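Local coordinates for protein acyl-CoA dehydrogenase (Mycobacterium thermoresistibile, PDB 3NF4) that binds FAD and probably catalyses the alpha,beta-dehydrogenation of an acyl-CoA thioester, at residues Asp248-Leu252 with Tyr320-Ser325; Pro76-Leu81 with Ala311-Asp315; Ile38-Glu43 with Arg90-Val94; Thr27-Asp32 with Glu86-Arg90. All blocks are in the same frame, centred on the assembly; numbering follows the deposited sequence.

Contact 1: residues Asp248-Leu252 with Tyr320-Ser325; sequences DSGRL and YSQQAS
Ser321 OG faces the Asp248 carboxylate squarely, lying 2.9 Å from both Asp248 OD1 and Asp248 OD2, so that its single hydroxyl proton has two acceptors within reach. A water extends this polar patch: it donates to Asp248 OD2 at 3.2 Å and accepts from Tyr320 N at 3.0 Å, joining the carboxylate to the backbone at the N-cap position of helix 321-346. Tyr320 CG sits between the backbone N and the carbonyl carbon (chi1 74°), which directs the ring toward Asp248. One face of the ring is presented to Asp248 OD2, which lies over it toward the rim, and Asp248 CB comes within 3.5 Å of Tyr320 OH. Both segments belong to the C-terminal helical bundle of the acyl-CoA dehydrogenase fold, where segments 248-252 and 321-325, on helices 247-274 and 321-346, run 30° from parallel. Apolar contacts fill the next turn. The two branches of Leu252 divide, CD1 reaching Tyr320 CE2 (3.9 Å) and CD2 reaching the Ala324 methyl, CB (4.0 Å). Beside it, the extended Arg251 chain passes Ser325, whose OG is hydrogen-bonded to Gln377 of helix 374-383; the Arg251 side chain lies about 9 Å from the bound FAD.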
loop_
_atom_site.group_PDB
_atom_site.type_symbol
_atom_site.label_atom_id
_atom_site.label_comp_id
_atom_site.label_asym_id
_atom_site.label_seq_id
_atom_site.Cartn_x
_atom_site.Cartn_y
_atom_site.Cartn_z
ATOM N N ASP A 248 -14.481 14.831 18.528
ATOM C CA ASP A 248 -13.319 14.207 19.153
ATOM C C ASP A 248 -13.683 12.924 19.923
ATOM O O ASP A 248 -13.020 11.877 19.759
ATOM C CB ASP A 248 -12.585 15.218 20.050
ATOM C CG ASP A 248 -11.860 16.324 19.246
ATOM O OD1 ASP A 248 -11.974 16.356 18.002
ATOM O OD2 ASP A 248 -11.158 17.177 19.860
ATOM N N SER A 249 -14.754 12.997 20.718
ATOM C CA SER A 249 -15.212 11.851 21.519
ATOM C C SER A 249 -15.768 10.711 20.685
ATOM O O SER A 249 -15.490 9.556 20.965
ATOM C CB SER A 249 -16.274 12.270 22.549
ATOM O OG SER A 249 -15.698 13.132 23.510
ATOM N N GLY A 250 -16.576 11.038 19.683
ATOM C CA GLY A 250 -17.149 10.017 18.821
ATOM C C GLY A 250 -16.106 9.295 17.976
ATOM O O GLY A 250 -16.189 8.070 17.769
ATOM N N ARG A 251 -15.128 10.045 17.486
ATOM C CA ARG A 251 -14.090 9.459 16.663
ATOM C C ARG A 251 -13.256 8.416 17.460
ATOM O O ARG A 251 -12.923 7.381 16.910
ATOM C CB ARG A 251 -13.236 10.552 15.978
ATOM C CG ARG A 251 -14.024 11.418 14.975
ATOM C CD ARG A 251 -13.295 12.739 14.578
ATOM N NE ARG A 251 -13.919 13.351 13.390
ATOM C CZ ARG A 251 -13.753 14.616 12.965
ATOM N NH1 ARG A 251 -12.965 15.458 13.610
ATOM N NH2 ARG A 251 -14.390 15.040 11.868
ATOM N N LEU A 252 -12.997 8.646 18.757
ATOM C CA LEU A 252 -12.331 7.640 19.650
ATOM C C LEU A 252 -13.158 6.399 19.975
ATOM O O LEU A 252 -12.628 5.280 19.954
ATOM C CB LEU A 252 -11.874 8.244 20.987
ATOM C CG LEU A 252 -10.800 9.307 20.994
ATOM C CD1 LEU A 252 -10.545 9.736 22.422
ATOM C CD2 LEU A 252 -9.497 8.797 20.331
ATOM N N TYR A 320 -6.460 17.177 21.893
ATOM C CA TYR A 320 -6.383 15.799 21.386
ATOM C C TYR A 320 -7.145 15.572 20.048
ATOM O O TYR A 320 -7.410 14.449 19.642
ATOM C CB TYR A 320 -6.791 14.791 22.473
ATOM C CG TYR A 320 -8.262 14.751 22.753
ATOM C CD1 TYR A 320 -8.892 15.794 23.426
ATOM C CD2 TYR A 320 -9.030 13.665 22.353
ATOM C CE1 TYR A 320 -10.240 15.766 23.688
ATOM C CE2 TYR A 320 -10.390 13.622 22.611
ATOM C CZ TYR A 320 -10.989 14.677 23.282
ATOM O OH TYR A 320 -12.344 14.651 23.546
ATOM N N SER A 321 -7.455 16.674 19.379
ATOM C CA SER A 321 -8.210 16.694 18.141
ATOM C C SER A 321 -7.499 16.008 16.959
ATOM O O SER A 321 -8.082 15.120 16.344
ATOM C CB SER A 321 -8.516 18.138 17.779
ATOM O OG SER A 321 -9.893 18.280 17.518
ATOM N N GLN A 322 -6.269 16.435 16.643
ATOM C CA GLN A 322 -5.471 15.812 15.597
ATOM C C GLN A 322 -5.341 14.308 15.855
ATOM O O GLN A 322 -5.533 13.495 14.950
ATOM C CB GLN A 322 -4.048 16.401 15.524
ATOM C CG GLN A 322 -3.862 17.709 14.746
ATOM C CD GLN A 322 -4.092 17.595 13.221
ATOM O OE1 GLN A 322 -5.248 17.590 12.754
ATOM N NE2 GLN A 322 -2.995 17.562 12.448
ATOM N N GLN A 323 -5.029 13.967 17.106
ATOM C CA GLN A 323 -4.690 12.617 17.499
ATOM C C GLN A 323 -5.904 11.701 17.475
ATOM O O GLN A 323 -5.775 10.486 17.210
ATOM C CB GLN A 323 -3.972 12.620 18.852
ATOM C CG GLN A 323 -2.622 13.382 18.809
ATOM C CD GLN A 323 -2.682 14.846 19.264
ATOM O OE1 GLN A 323 -3.761 15.450 19.400
ATOM N NE2 GLN A 323 -1.500 15.426 19.515
ATOM N N ALA A 324 -7.081 12.279 17.712
ATOM C CA ALA A 324 -8.334 11.549 17.587
ATOM C C ALA A 324 -8.744 11.253 16.134
ATOM O O ALA A 324 -9.305 10.201 15.881
ATOM C CB ALA A 324 -9.505 12.266 18.357
ATOM N N SER A 325 -8.473 12.178 15.206
ATOM C CA SER A 325 -8.650 11.914 13.767
ATOM C C SER A 325 -7.709 10.814 13.245
ATOM O O SER A 325 -8.112 9.934 12.469
ATOM C CB SER A 325 -8.449 13.192 12.934
ATOM O OG SER A 325 -9.622 13.968 13.016
HETATM O O HOH W 1 -9.044 18.754 21.691
#

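Contact 2: residues Pro76-Leu81 with Ala311-Asp315; sequences PYEVYL and ARRRD
Pro76, at the N-cap position of helix 77-88, lays its CB against Asp315 OD2 (3.5 Å). Tyr77 N donates to the other oxygen of that carboxylate, Asp315 OD1, at 2.8 Å. Arg314 crosses one face of the Tyr77 ring, its NE over the centre and its CZ 3.9 Å from the ring centroid, a cation-pi contact with the ring and guanidinium planes 34° apart. Arg314 reaches this position with an extended chain, and Tyr80 covers the opposite face of the ring. Here the N-terminal helical domain meets the C-terminal bundle, segment 77-81 running at 133° to segment 311-315, at the end of helix 289-315. Glu78 N donates to Asp315 OD2 at 3.1 Å in a fairly straight bond (165°) that uses the syn lone pair. Asp315 thus meets the first two N-H groups of the helix with a negative group, an arrangement that the helix dipole would probably favour. The Glu78 side chain, extended beyond CG, joins Asp315 again through a water held by Glu78 OE1 and Asp315 OD2, while Glu78 OE2 lies 4.2 Å from Arg312 NE, out of the guanidinium plane. Glu78 also makes a long, weak ion pair with Arg312 of the second subunit, and Arg312 with Glu78 of that subunit. One turn on from Tyr77, Leu81 CD1 rests on Ala311 CB at 3.9 Å.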
loop_
_atom_site.group_PDB
_atom_site.type_symbol
_atom_site.label_atom_id
_atom_site.label_comp_id
_atom_site.label_asym_id
_atom_site.label_seq_id
_atom_site.Cartn_x
_atom_site.Cartn_y
_atom_site.Cartn_z
ATOM N N PRO A 76 -11.998 7.101 33.557
ATOM C CA PRO A 76 -11.265 7.758 32.466
ATOM C C PRO A 76 -11.392 6.981 31.139
ATOM O O PRO A 76 -11.738 5.792 31.129
ATOM C CB PRO A 76 -9.810 7.763 32.965
ATOM C CG PRO A 76 -9.746 6.627 33.936
ATOM C CD PRO A 76 -11.090 6.582 34.599
ATOM N N TYR A 77 -11.120 7.672 30.041
ATOM C CA TYR A 77 -11.181 7.101 28.696
ATOM C C TYR A 77 -10.235 5.917 28.463
ATOM O O TYR A 77 -10.601 4.955 27.796
ATOM C CB TYR A 77 -11.034 8.202 27.638
ATOM C CG TYR A 77 -12.379 8.634 27.070
ATOM C CD1 TYR A 77 -13.433 9.048 27.912
ATOM C CD2 TYR A 77 -12.617 8.595 25.692
ATOM C CE1 TYR A 77 -14.695 9.430 27.371
ATOM C CE2 TYR A 77 -13.869 8.973 25.143
ATOM C CZ TYR A 77 -14.893 9.387 25.981
ATOM O OH TYR A 77 -16.104 9.747 25.415
ATOM N N GLU A 78 -9.054 5.975 29.075
ATOM C CA GLU A 78 -8.081 4.876 29.080
ATOM C C GLU A 78 -8.687 3.554 29.588
ATOM O O GLU A 78 -8.217 2.477 29.206
ATOM C CB GLU A 78 -6.843 5.307 29.887
ATOM C CG GLU A 78 -5.680 4.325 30.006
ATOM C CD GLU A 78 -4.478 4.873 30.852
ATOM O OE1 GLU A 78 -4.647 5.742 31.749
ATOM O OE2 GLU A 78 -3.339 4.418 30.612
ATOM N N VAL A 79 -9.735 3.626 30.420
ATOM C CA VAL A 79 -10.458 2.427 30.856
ATOM C C VAL A 79 -11.762 2.239 30.064
ATOM O O VAL A 79 -12.025 1.140 29.549
ATOM C CB VAL A 79 -10.742 2.395 32.417
ATOM C CG1 VAL A 79 -11.449 1.128 32.814
ATOM C CG2 VAL A 79 -9.477 2.503 33.204
ATOM N N TYR A 80 -12.571 3.295 29.948
ATOM C CA TYR A 80 -13.819 3.194 29.174
ATOM C C TYR A 80 -13.621 2.594 27.767
ATOM O O TYR A 80 -14.329 1.652 27.396
ATOM C CB TYR A 80 -14.546 4.550 29.101
ATOM C CG TYR A 80 -15.595 4.649 28.022
ATOM C CD1 TYR A 80 -16.671 3.767 27.990
ATOM C CD2 TYR A 80 -15.522 5.641 27.034
ATOM C CE1 TYR A 80 -17.656 3.862 26.995
ATOM C CE2 TYR A 80 -16.490 5.743 26.036
ATOM C CZ TYR A 80 -17.564 4.855 26.035
ATOM O OH TYR A 80 -18.540 4.929 25.075
ATOM N N LEU A 81 -12.650 3.113 27.010
ATOM C CA LEU A 81 -12.443 2.688 25.624
ATOM C C LEU A 81 -12.062 1.216 25.472
ATOM O O LEU A 81 -12.457 0.571 24.472
ATOM C CB LEU A 81 -11.415 3.578 24.910
ATOM C CG LEU A 81 -11.842 5.029 24.645
ATOM C CD1 LEU A 81 -10.729 5.854 24.025
ATOM C CD2 LEU A 81 -13.119 5.078 23.784
ATOM N N ALA A 311 -6.417 8.977 24.162
ATOM C CA ALA A 311 -7.223 8.897 25.394
ATOM C C ALA A 311 -6.538 9.539 26.629
ATOM O O ALA A 311 -7.165 10.290 27.390
ATOM C CB ALA A 311 -7.593 7.451 25.687
ATOM N N ARG A 312 -5.254 9.252 26.812
ATOM C CA ARG A 312 -4.505 9.803 27.940
ATOM C C ARG A 312 -4.366 11.328 27.854
ATOM O O ARG A 312 -4.379 11.999 28.891
ATOM C CB ARG A 312 -3.130 9.159 28.054
ATOM C CG ARG A 312 -3.145 7.681 28.350
ATOM C CD ARG A 312 -1.766 7.087 28.076
ATOM N NE ARG A 312 -0.776 7.392 29.120
ATOM C CZ ARG A 312 0.542 7.489 28.913
ATOM N NH1 ARG A 312 1.058 7.325 27.695
ATOM N NH2 ARG A 312 1.353 7.761 29.933
ATOM N N ARG A 313 -4.235 11.866 26.632
ATOM C CA ARG A 313 -4.272 13.316 26.418
ATOM C C ARG A 313 -5.623 13.944 26.858
ATOM O O ARG A 313 -5.650 15.005 27.496
ATOM C CB ARG A 313 -3.968 13.666 24.963
ATOM C CG ARG A 313 -2.537 13.383 24.525
ATOM C CD ARG A 313 -2.334 13.596 23.015
ATOM N NE ARG A 313 -1.063 13.035 22.569
ATOM C CZ ARG A 313 0.111 13.662 22.636
ATOM N NH1 ARG A 313 0.195 14.893 23.136
ATOM N NH2 ARG A 313 1.208 13.048 22.214
ATOM N N ARG A 314 -6.729 13.276 26.520
ATOM C CA ARG A 314 -8.061 13.714 26.916
ATOM C C ARG A 314 -8.232 13.644 28.427
ATOM O O ARG A 314 -8.704 14.616 29.055
ATOM C CB ARG A 314 -9.155 12.885 26.226
ATOM C CG ARG A 314 -10.561 13.136 26.775
ATOM C CD ARG A 314 -11.551 12.105 26.258
ATOM N NE ARG A 314 -12.858 12.236 26.898
ATOM C CZ ARG A 314 -13.876 12.936 26.399
ATOM N NH1 ARG A 314 -13.752 13.575 25.243
ATOM N NH2 ARG A 314 -15.023 12.996 27.051
ATOM N N ASP A 315 -7.853 12.500 29.002
ATOM C CA ASP A 315 -7.943 12.304 30.450
ATOM C C ASP A 315 -7.146 13.371 31.213
ATOM O O ASP A 315 -7.563 13.770 32.297
ATOM C CB ASP A 315 -7.489 10.906 30.880
ATOM C CG ASP A 315 -8.394 9.787 30.359
ATOM O OD1 ASP A 315 -9.611 10.014 30.104
ATOM O OD2 ASP A 315 -7.876 8.653 30.228
HETATM O O HOH W 2 -5.664 8.310 31.770
#

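Contact 3: residues Ile38-Glu43 with Arg90-Val94; sequences IVDRHE and RWASV
The indole of Trp91 slots in beside helix 39-45, met over a face by Val39 and at its edge by Glu43 and Ile38. Val39 CG2, the branch anti to the backbone N, stands 3.4 Å from the centroid of the five-membered ring and almost on the ring normal, a close CH-pi contact. Val94 CG2 covers the opposite face, so the indole is clamped between two valine methyls. Glu43 OE2 accepts from Trp91 NE1 at 3.2 Å in a nearly straight bond (168°), lying in the ring plane and using its anti lone pair, while the carboxylate plane stands almost perpendicular to the indole (85°). A bend at chi2 (-65°) brings the carboxylate round to this edge. A water, weakly bound to Glu43 OE2, continues to Ser93 N. At the six-membered ring, Ile38 CD1 approaches the edge at Trp91 CZ3 (3.9 Å), and His42 CB lies 3.9 Å from Trp91 CZ2. Glu43 also takes backbone N-H groups from His213 and Ala214, in the loop between strands 201-203 and 217-228. Helix 357-367 packs on Val39 and Glu43 through Arg359, and Leu35 of helix 18-35 touches the indole.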
loop_
_atom_site.group_PDB
_atom_site.type_symbol
_atom_site.label_atom_id
_atom_site.label_comp_id
_atom_site.label_asym_id
_atom_site.label_seq_id
_atom_site.Cartn_x
_atom_site.Cartn_y
_atom_site.Cartn_z
ATOM N N ILE A 38 -25.790 -15.828 21.301
ATOM C CA ILE A 38 -26.936 -15.436 20.449
ATOM C C ILE A 38 -26.576 -14.576 19.210
ATOM O O ILE A 38 -27.438 -14.329 18.358
ATOM C CB ILE A 38 -28.020 -14.670 21.273
ATOM C CG1 ILE A 38 -27.411 -13.439 21.978
ATOM C CG2 ILE A 38 -28.739 -15.611 22.275
ATOM C CD1 ILE A 38 -28.434 -12.535 22.681
ATOM N N VAL A 39 -25.329 -14.117 19.105
ATOM C CA VAL A 39 -24.961 -13.135 18.073
ATOM C C VAL A 39 -25.109 -13.617 16.614
ATOM O O VAL A 39 -25.629 -12.864 15.762
ATOM C CB VAL A 39 -23.570 -12.467 18.333
ATOM C CG1 VAL A 39 -22.430 -13.497 18.409
ATOM C CG2 VAL A 39 -23.266 -11.395 17.274
ATOM N N ASP A 40 -24.672 -14.846 16.327
ATOM C CA ASP A 40 -24.734 -15.394 14.967
ATOM C C ASP A 40 -26.172 -15.503 14.452
ATOM O O ASP A 40 -26.451 -15.244 13.286
ATOM C CB ASP A 40 -24.048 -16.765 14.883
ATOM C CG ASP A 40 -22.515 -16.696 15.096
ATOM O OD1 ASP A 40 -21.891 -15.608 14.996
ATOM O OD2 ASP A 40 -21.915 -17.767 15.363
ATOM N N ARG A 41 -27.088 -15.860 15.340
ATOM C CA ARG A 41 -28.476 -16.065 14.941
ATOM C C ARG A 41 -29.233 -14.751 14.722
ATOM O O ARG A 41 -30.044 -14.652 13.816
ATOM C CB ARG A 41 -29.200 -16.975 15.953
ATOM C CG ARG A 41 -30.677 -17.207 15.673
ATOM C CD ARG A 41 -30.911 -17.839 14.276
ATOM N NE ARG A 41 -31.126 -19.281 14.340
ATOM C CZ ARG A 41 -32.306 -19.877 14.164
ATOM N NH1 ARG A 41 -33.401 -19.163 13.885
ATOM N NH2 ARG A 41 -32.388 -21.201 14.261
ATOM N N HIS A 42 -28.975 -13.758 15.555
ATOM C CA HIS A 42 -29.613 -12.471 15.409
ATOM C C HIS A 42 -29.079 -11.668 14.218
ATOM O O HIS A 42 -29.829 -10.911 13.603
ATOM C CB HIS A 42 -29.443 -11.646 16.668
ATOM C CG HIS A 42 -30.457 -11.935 17.727
ATOM N ND1 HIS A 42 -31.797 -11.649 17.572
ATOM C CD2 HIS A 42 -30.322 -12.468 18.966
ATOM C CE1 HIS A 42 -32.448 -12.009 18.669
ATOM N NE2 HIS A 42 -31.576 -12.513 19.526
ATOM N N GLU A 43 -27.793 -11.813 13.912
ATOM C CA GLU A 43 -27.241 -11.124 12.756
ATOM C C GLU A 43 -27.719 -11.787 11.467
ATOM O O GLU A 43 -27.988 -11.113 10.481
ATOM C CB GLU A 43 -25.703 -11.037 12.802
ATOM C CG GLU A 43 -25.145 -9.926 13.704
ATOM C CD GLU A 43 -25.490 -8.506 13.244
ATOM O OE1 GLU A 43 -25.598 -8.261 12.007
ATOM O OE2 GLU A 43 -25.668 -7.627 14.123
ATOM N N ARG A 90 -17.088 -9.309 20.696
ATOM C CA ARG A 90 -18.191 -10.276 20.665
ATOM C C ARG A 90 -19.306 -9.845 19.689
ATOM O O ARG A 90 -19.806 -10.669 18.902
ATOM C CB ARG A 90 -18.810 -10.509 22.071
ATOM C CG ARG A 90 -18.035 -11.432 23.056
ATOM C CD ARG A 90 -16.687 -10.857 23.396
ATOM N NE ARG A 90 -16.080 -11.559 24.516
ATOM C CZ ARG A 90 -14.960 -11.181 25.121
ATOM N NH1 ARG A 90 -14.505 -11.905 26.134
ATOM N NH2 ARG A 90 -14.295 -10.093 24.724
ATOM N N TRP A 91 -19.703 -8.569 19.735
ATOM C CA TRP A 91 -20.847 -8.109 18.917
ATOM C C TRP A 91 -20.689 -6.670 18.474
ATOM O O TRP A 91 -21.059 -5.761 19.238
ATOM C CB TRP A 91 -22.163 -8.230 19.712
ATOM C CG TRP A 91 -23.428 -8.309 18.867
ATOM C CD1 TRP A 91 -23.610 -7.852 17.575
ATOM C CD2 TRP A 91 -24.701 -8.851 19.276
ATOM N NE1 TRP A 91 -24.894 -8.119 17.156
ATOM C CE2 TRP A 91 -25.588 -8.715 18.178
ATOM C CE3 TRP A 91 -25.170 -9.448 20.457
ATOM C CZ2 TRP A 91 -26.916 -9.157 18.229
ATOM C CZ3 TRP A 91 -26.490 -9.880 20.514
ATOM C CH2 TRP A 91 -27.350 -9.737 19.407
ATOM N N ALA A 92 -20.196 -6.463 17.244
ATOM C CA ALA A 92 -19.860 -5.100 16.769
ATOM C C ALA A 92 -21.059 -4.156 16.754
ATOM O O ALA A 92 -20.958 -3.004 17.185
ATOM C CB ALA A 92 -19.185 -5.121 15.359
ATOM N N SER A 93 -22.190 -4.636 16.248
ATOM C CA SER A 93 -23.405 -3.820 16.196
ATOM C C SER A 93 -23.865 -3.294 17.563
ATOM O O SER A 93 -24.276 -2.163 17.674
ATOM C CB SER A 93 -24.527 -4.576 15.487
ATOM O OG SER A 93 -25.695 -3.786 15.489
ATOM N N VAL A 94 -23.740 -4.108 18.608
ATOM C CA VAL A 94 -24.089 -3.707 19.960
ATOM C C VAL A 94 -23.144 -2.631 20.522
ATOM O O VAL A 94 -23.579 -1.678 21.215
ATOM C CB VAL A 94 -24.152 -4.955 20.894
ATOM C CG1 VAL A 94 -24.132 -4.558 22.383
ATOM C CG2 VAL A 94 -25.413 -5.799 20.565
HETATM O O HOH W 3 -22.614 -7.061 14.445
#

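Contact 4: residues Thr27-Asp32 with Glu86-Arg90; sequences TREIAD and EIAAR
A salt-bridge network of Arg28, Asp32, Glu86 and Arg90 joins helix 18-35 to segment 86-90, where helix 77-88 comes to its end. The Arg90 guanidinium is at its middle and spends its nitrogens on two acids. NE donates to Asp32 OD1 at 2.9 Å (162°), with the oxygen close to the guanidinium plane but the donor well above the carboxylate plane, and Arg90 NH1 adds a weak bond to Asp32 OD2 at 3.4 Å. NH2 turns back to its own segment, bonding in the guanidinium plane to Glu86 OE1 at 3.1 Å and, from above the carbonyl plane, to the Glu86 backbone O at 3.0 Å. The bend of the Arg90 chain at chi2 (63°) folds it round so that acids of both segments can be met at once and the rotation of the guanidinium is fixed. These bonds tie helix 18-35 to the end of helix 77-88 in the helical N-terminal domain of the acyl-CoA dehydrogenase fold. Glu86 OE1 also accepts a weak bond from Arg28 NH1 (3.4 Å), the carboxylate standing nearly upright to that guanidinium (81°). Arg90 NH1 lies over a face of Arg28, and the two cations are gathered round the one carboxylate, whose OE2 pairs with Arg13. Apolar contacts complete the interface: Ala31 CB lies over one face of the Arg90 guanidinium, 3.9 Å from Arg90 NE, and Thr27 CG2 packs on Ile87 CG1 (3.9 Å) and Glu86 CB, while Thr27 OG1 is turned to the Leu23 carbonyl of its own helix.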
loop_
_atom_site.group_PDB
_atom_site.type_symbol
_atom_site.label_atom_id
_atom_site.label_comp_id
_atom_site.label_asym_id
_atom_site.label_seq_id
_atom_site.Cartn_x
_atom_site.Cartn_y
_atom_site.Cartn_z
ATOM N N THR A 27 -16.483 -7.311 32.375
ATOM C CA THR A 27 -16.924 -7.147 30.974
ATOM C C THR A 27 -16.794 -8.422 30.147
ATOM O O THR A 27 -17.697 -8.748 29.391
ATOM C CB THR A 27 -16.169 -5.988 30.248
ATOM O OG1 THR A 27 -16.265 -4.787 31.027
ATOM C CG2 THR A 27 -16.752 -5.745 28.856
ATOM N N ARG A 28 -15.684 -9.141 30.303
ATOM C CA ARG A 28 -15.455 -10.387 29.562
ATOM C C ARG A 28 -16.499 -11.451 29.929
ATOM O O ARG A 28 -16.970 -12.211 29.056
ATOM C CB ARG A 28 -14.030 -10.910 29.791
ATOM C CG ARG A 28 -12.940 -9.941 29.295
ATOM C CD ARG A 28 -11.501 -10.474 29.429
ATOM N NE ARG A 28 -11.345 -11.894 29.068
ATOM C CZ ARG A 28 -11.238 -12.394 27.825
ATOM N NH1 ARG A 28 -11.288 -11.620 26.728
ATOM N NH2 ARG A 28 -11.091 -13.708 27.675
ATOM N N GLU A 29 -16.879 -11.462 31.210
ATOM C CA GLU A 29 -17.868 -12.401 31.736
ATOM C C GLU A 29 -19.283 -12.162 31.183
ATOM O O GLU A 29 -19.901 -13.073 30.635
ATOM C CB GLU A 29 -17.822 -12.430 33.298
ATOM C CG GLU A 29 -18.676 -13.513 33.959
ATOM C CD GLU A 29 -18.565 -14.892 33.277
ATOM O OE1 GLU A 29 -17.424 -15.271 32.899
ATOM O OE2 GLU A 29 -19.609 -15.589 33.118
ATOM N N ILE A 30 -19.785 -10.934 31.316
ATOM C CA ILE A 30 -21.090 -10.541 30.742
ATOM C C ILE A 30 -21.154 -10.756 29.206
ATOM O O ILE A 30 -22.139 -11.302 28.688
ATOM C CB ILE A 30 -21.441 -9.050 31.072
ATOM C CG1 ILE A 30 -21.117 -8.687 32.530
ATOM C CG2 ILE A 30 -22.883 -8.723 30.729
ATOM C CD1 ILE A 30 -22.035 -9.327 33.604
ATOM N N ALA A 31 -20.105 -10.339 28.488
ATOM C CA ALA A 31 -20.065 -10.457 27.019
ATOM C C ALA A 31 -20.079 -11.913 26.535
ATOM O O ALA A 31 -20.776 -12.252 25.540
ATOM C CB ALA A 31 -18.867 -9.720 26.444
ATOM N N ASP A 32 -19.325 -12.773 27.233
ATOM C CA ASP A 32 -19.294 -14.202 26.899
ATOM C C ASP A 32 -20.596 -14.953 27.275
ATOM O O ASP A 32 -20.930 -15.960 26.647
ATOM C CB ASP A 32 -18.051 -14.889 27.502
ATOM C CG ASP A 32 -16.767 -14.629 26.678
ATOM O OD1 ASP A 32 -16.848 -14.210 25.483
ATOM O OD2 ASP A 32 -15.660 -14.855 27.228
ATOM N N GLU A 86 -13.560 -4.703 24.300
ATOM C CA GLU A 86 -13.873 -6.081 24.708
ATOM C C GLU A 86 -15.280 -6.460 24.252
ATOM O O GLU A 86 -15.478 -7.534 23.688
ATOM C CB GLU A 86 -13.727 -6.270 26.230
ATOM C CG GLU A 86 -12.278 -6.238 26.792
ATOM C CD GLU A 86 -11.419 -7.446 26.388
ATOM O OE1 GLU A 86 -11.964 -8.435 25.845
ATOM O OE2 GLU A 86 -10.183 -7.412 26.607
ATOM N N ILE A 87 -16.253 -5.575 24.467
ATOM C CA ILE A 87 -17.588 -5.754 23.879
ATOM C C ILE A 87 -17.575 -5.984 22.343
ATOM O O ILE A 87 -18.128 -6.987 21.880
ATOM C CB ILE A 87 -18.546 -4.597 24.248
ATOM C CG1 ILE A 87 -18.727 -4.540 25.763
ATOM C CG2 ILE A 87 -19.915 -4.748 23.543
ATOM C CD1 ILE A 87 -19.269 -3.190 26.268
ATOM N N ALA A 88 -16.936 -5.082 21.586
ATOM C CA ALA A 88 -16.936 -5.131 20.126
ATOM C C ALA A 88 -16.325 -6.416 19.550
ATOM O O ALA A 88 -16.618 -6.779 18.400
ATOM C CB ALA A 88 -16.186 -3.907 19.547
ATOM N N ALA A 89 -15.460 -7.070 20.329
ATOM C CA ALA A 89 -14.924 -8.371 19.964
ATOM C C ALA A 89 -15.954 -9.510 20.008
ATOM O O ALA A 89 -15.718 -10.566 19.397
ATOM C CB ALA A 89 -13.686 -8.712 20.823
ATOM N N ARG A 90 -17.088 -9.309 20.696
ATOM C CA ARG A 90 -18.191 -10.276 20.665
ATOM C C ARG A 90 -19.306 -9.845 19.689
ATOM O O ARG A 90 -19.806 -10.669 18.902
ATOM C CB ARG A 90 -18.810 -10.509 22.071
ATOM C CG ARG A 90 -18.035 -11.432 23.056
ATOM C CD ARG A 90 -16.687 -10.857 23.396
ATOM N NE ARG A 90 -16.080 -11.559 24.516
ATOM C CZ ARG A 90 -14.960 -11.181 25.121
ATOM N NH1 ARG A 90 -14.505 -11.905 26.134
ATOM N NH2 ARG A 90 -14.295 -10.093 24.724
#

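Overall arrangement
Contacts 3 and 4 lie within the N-terminal helical domain, their centres 11 Å apart, and share Arg90, where the chain passes from helix 77-88 to helix 92-104. Both close before contact 1 opens, inside the C-terminal bundle. Contact 2 alternates along the chain with each of the others and joins the two domains; its centre is 11 Å from that of contact 1, which it touches through Arg314, Tyr320 and Ser249, and 19 Å from that of contact 4. Helix 77-88 serves contacts 2 and 4, so a single helix links the N-terminal salt-bridge network to the bundle. The centres of contacts 1 and 3 are 27 Å apart; the side chains of Arg251 (contact 1) and Ser93 (contact 3) each lie about 9 Å from a bound FAD.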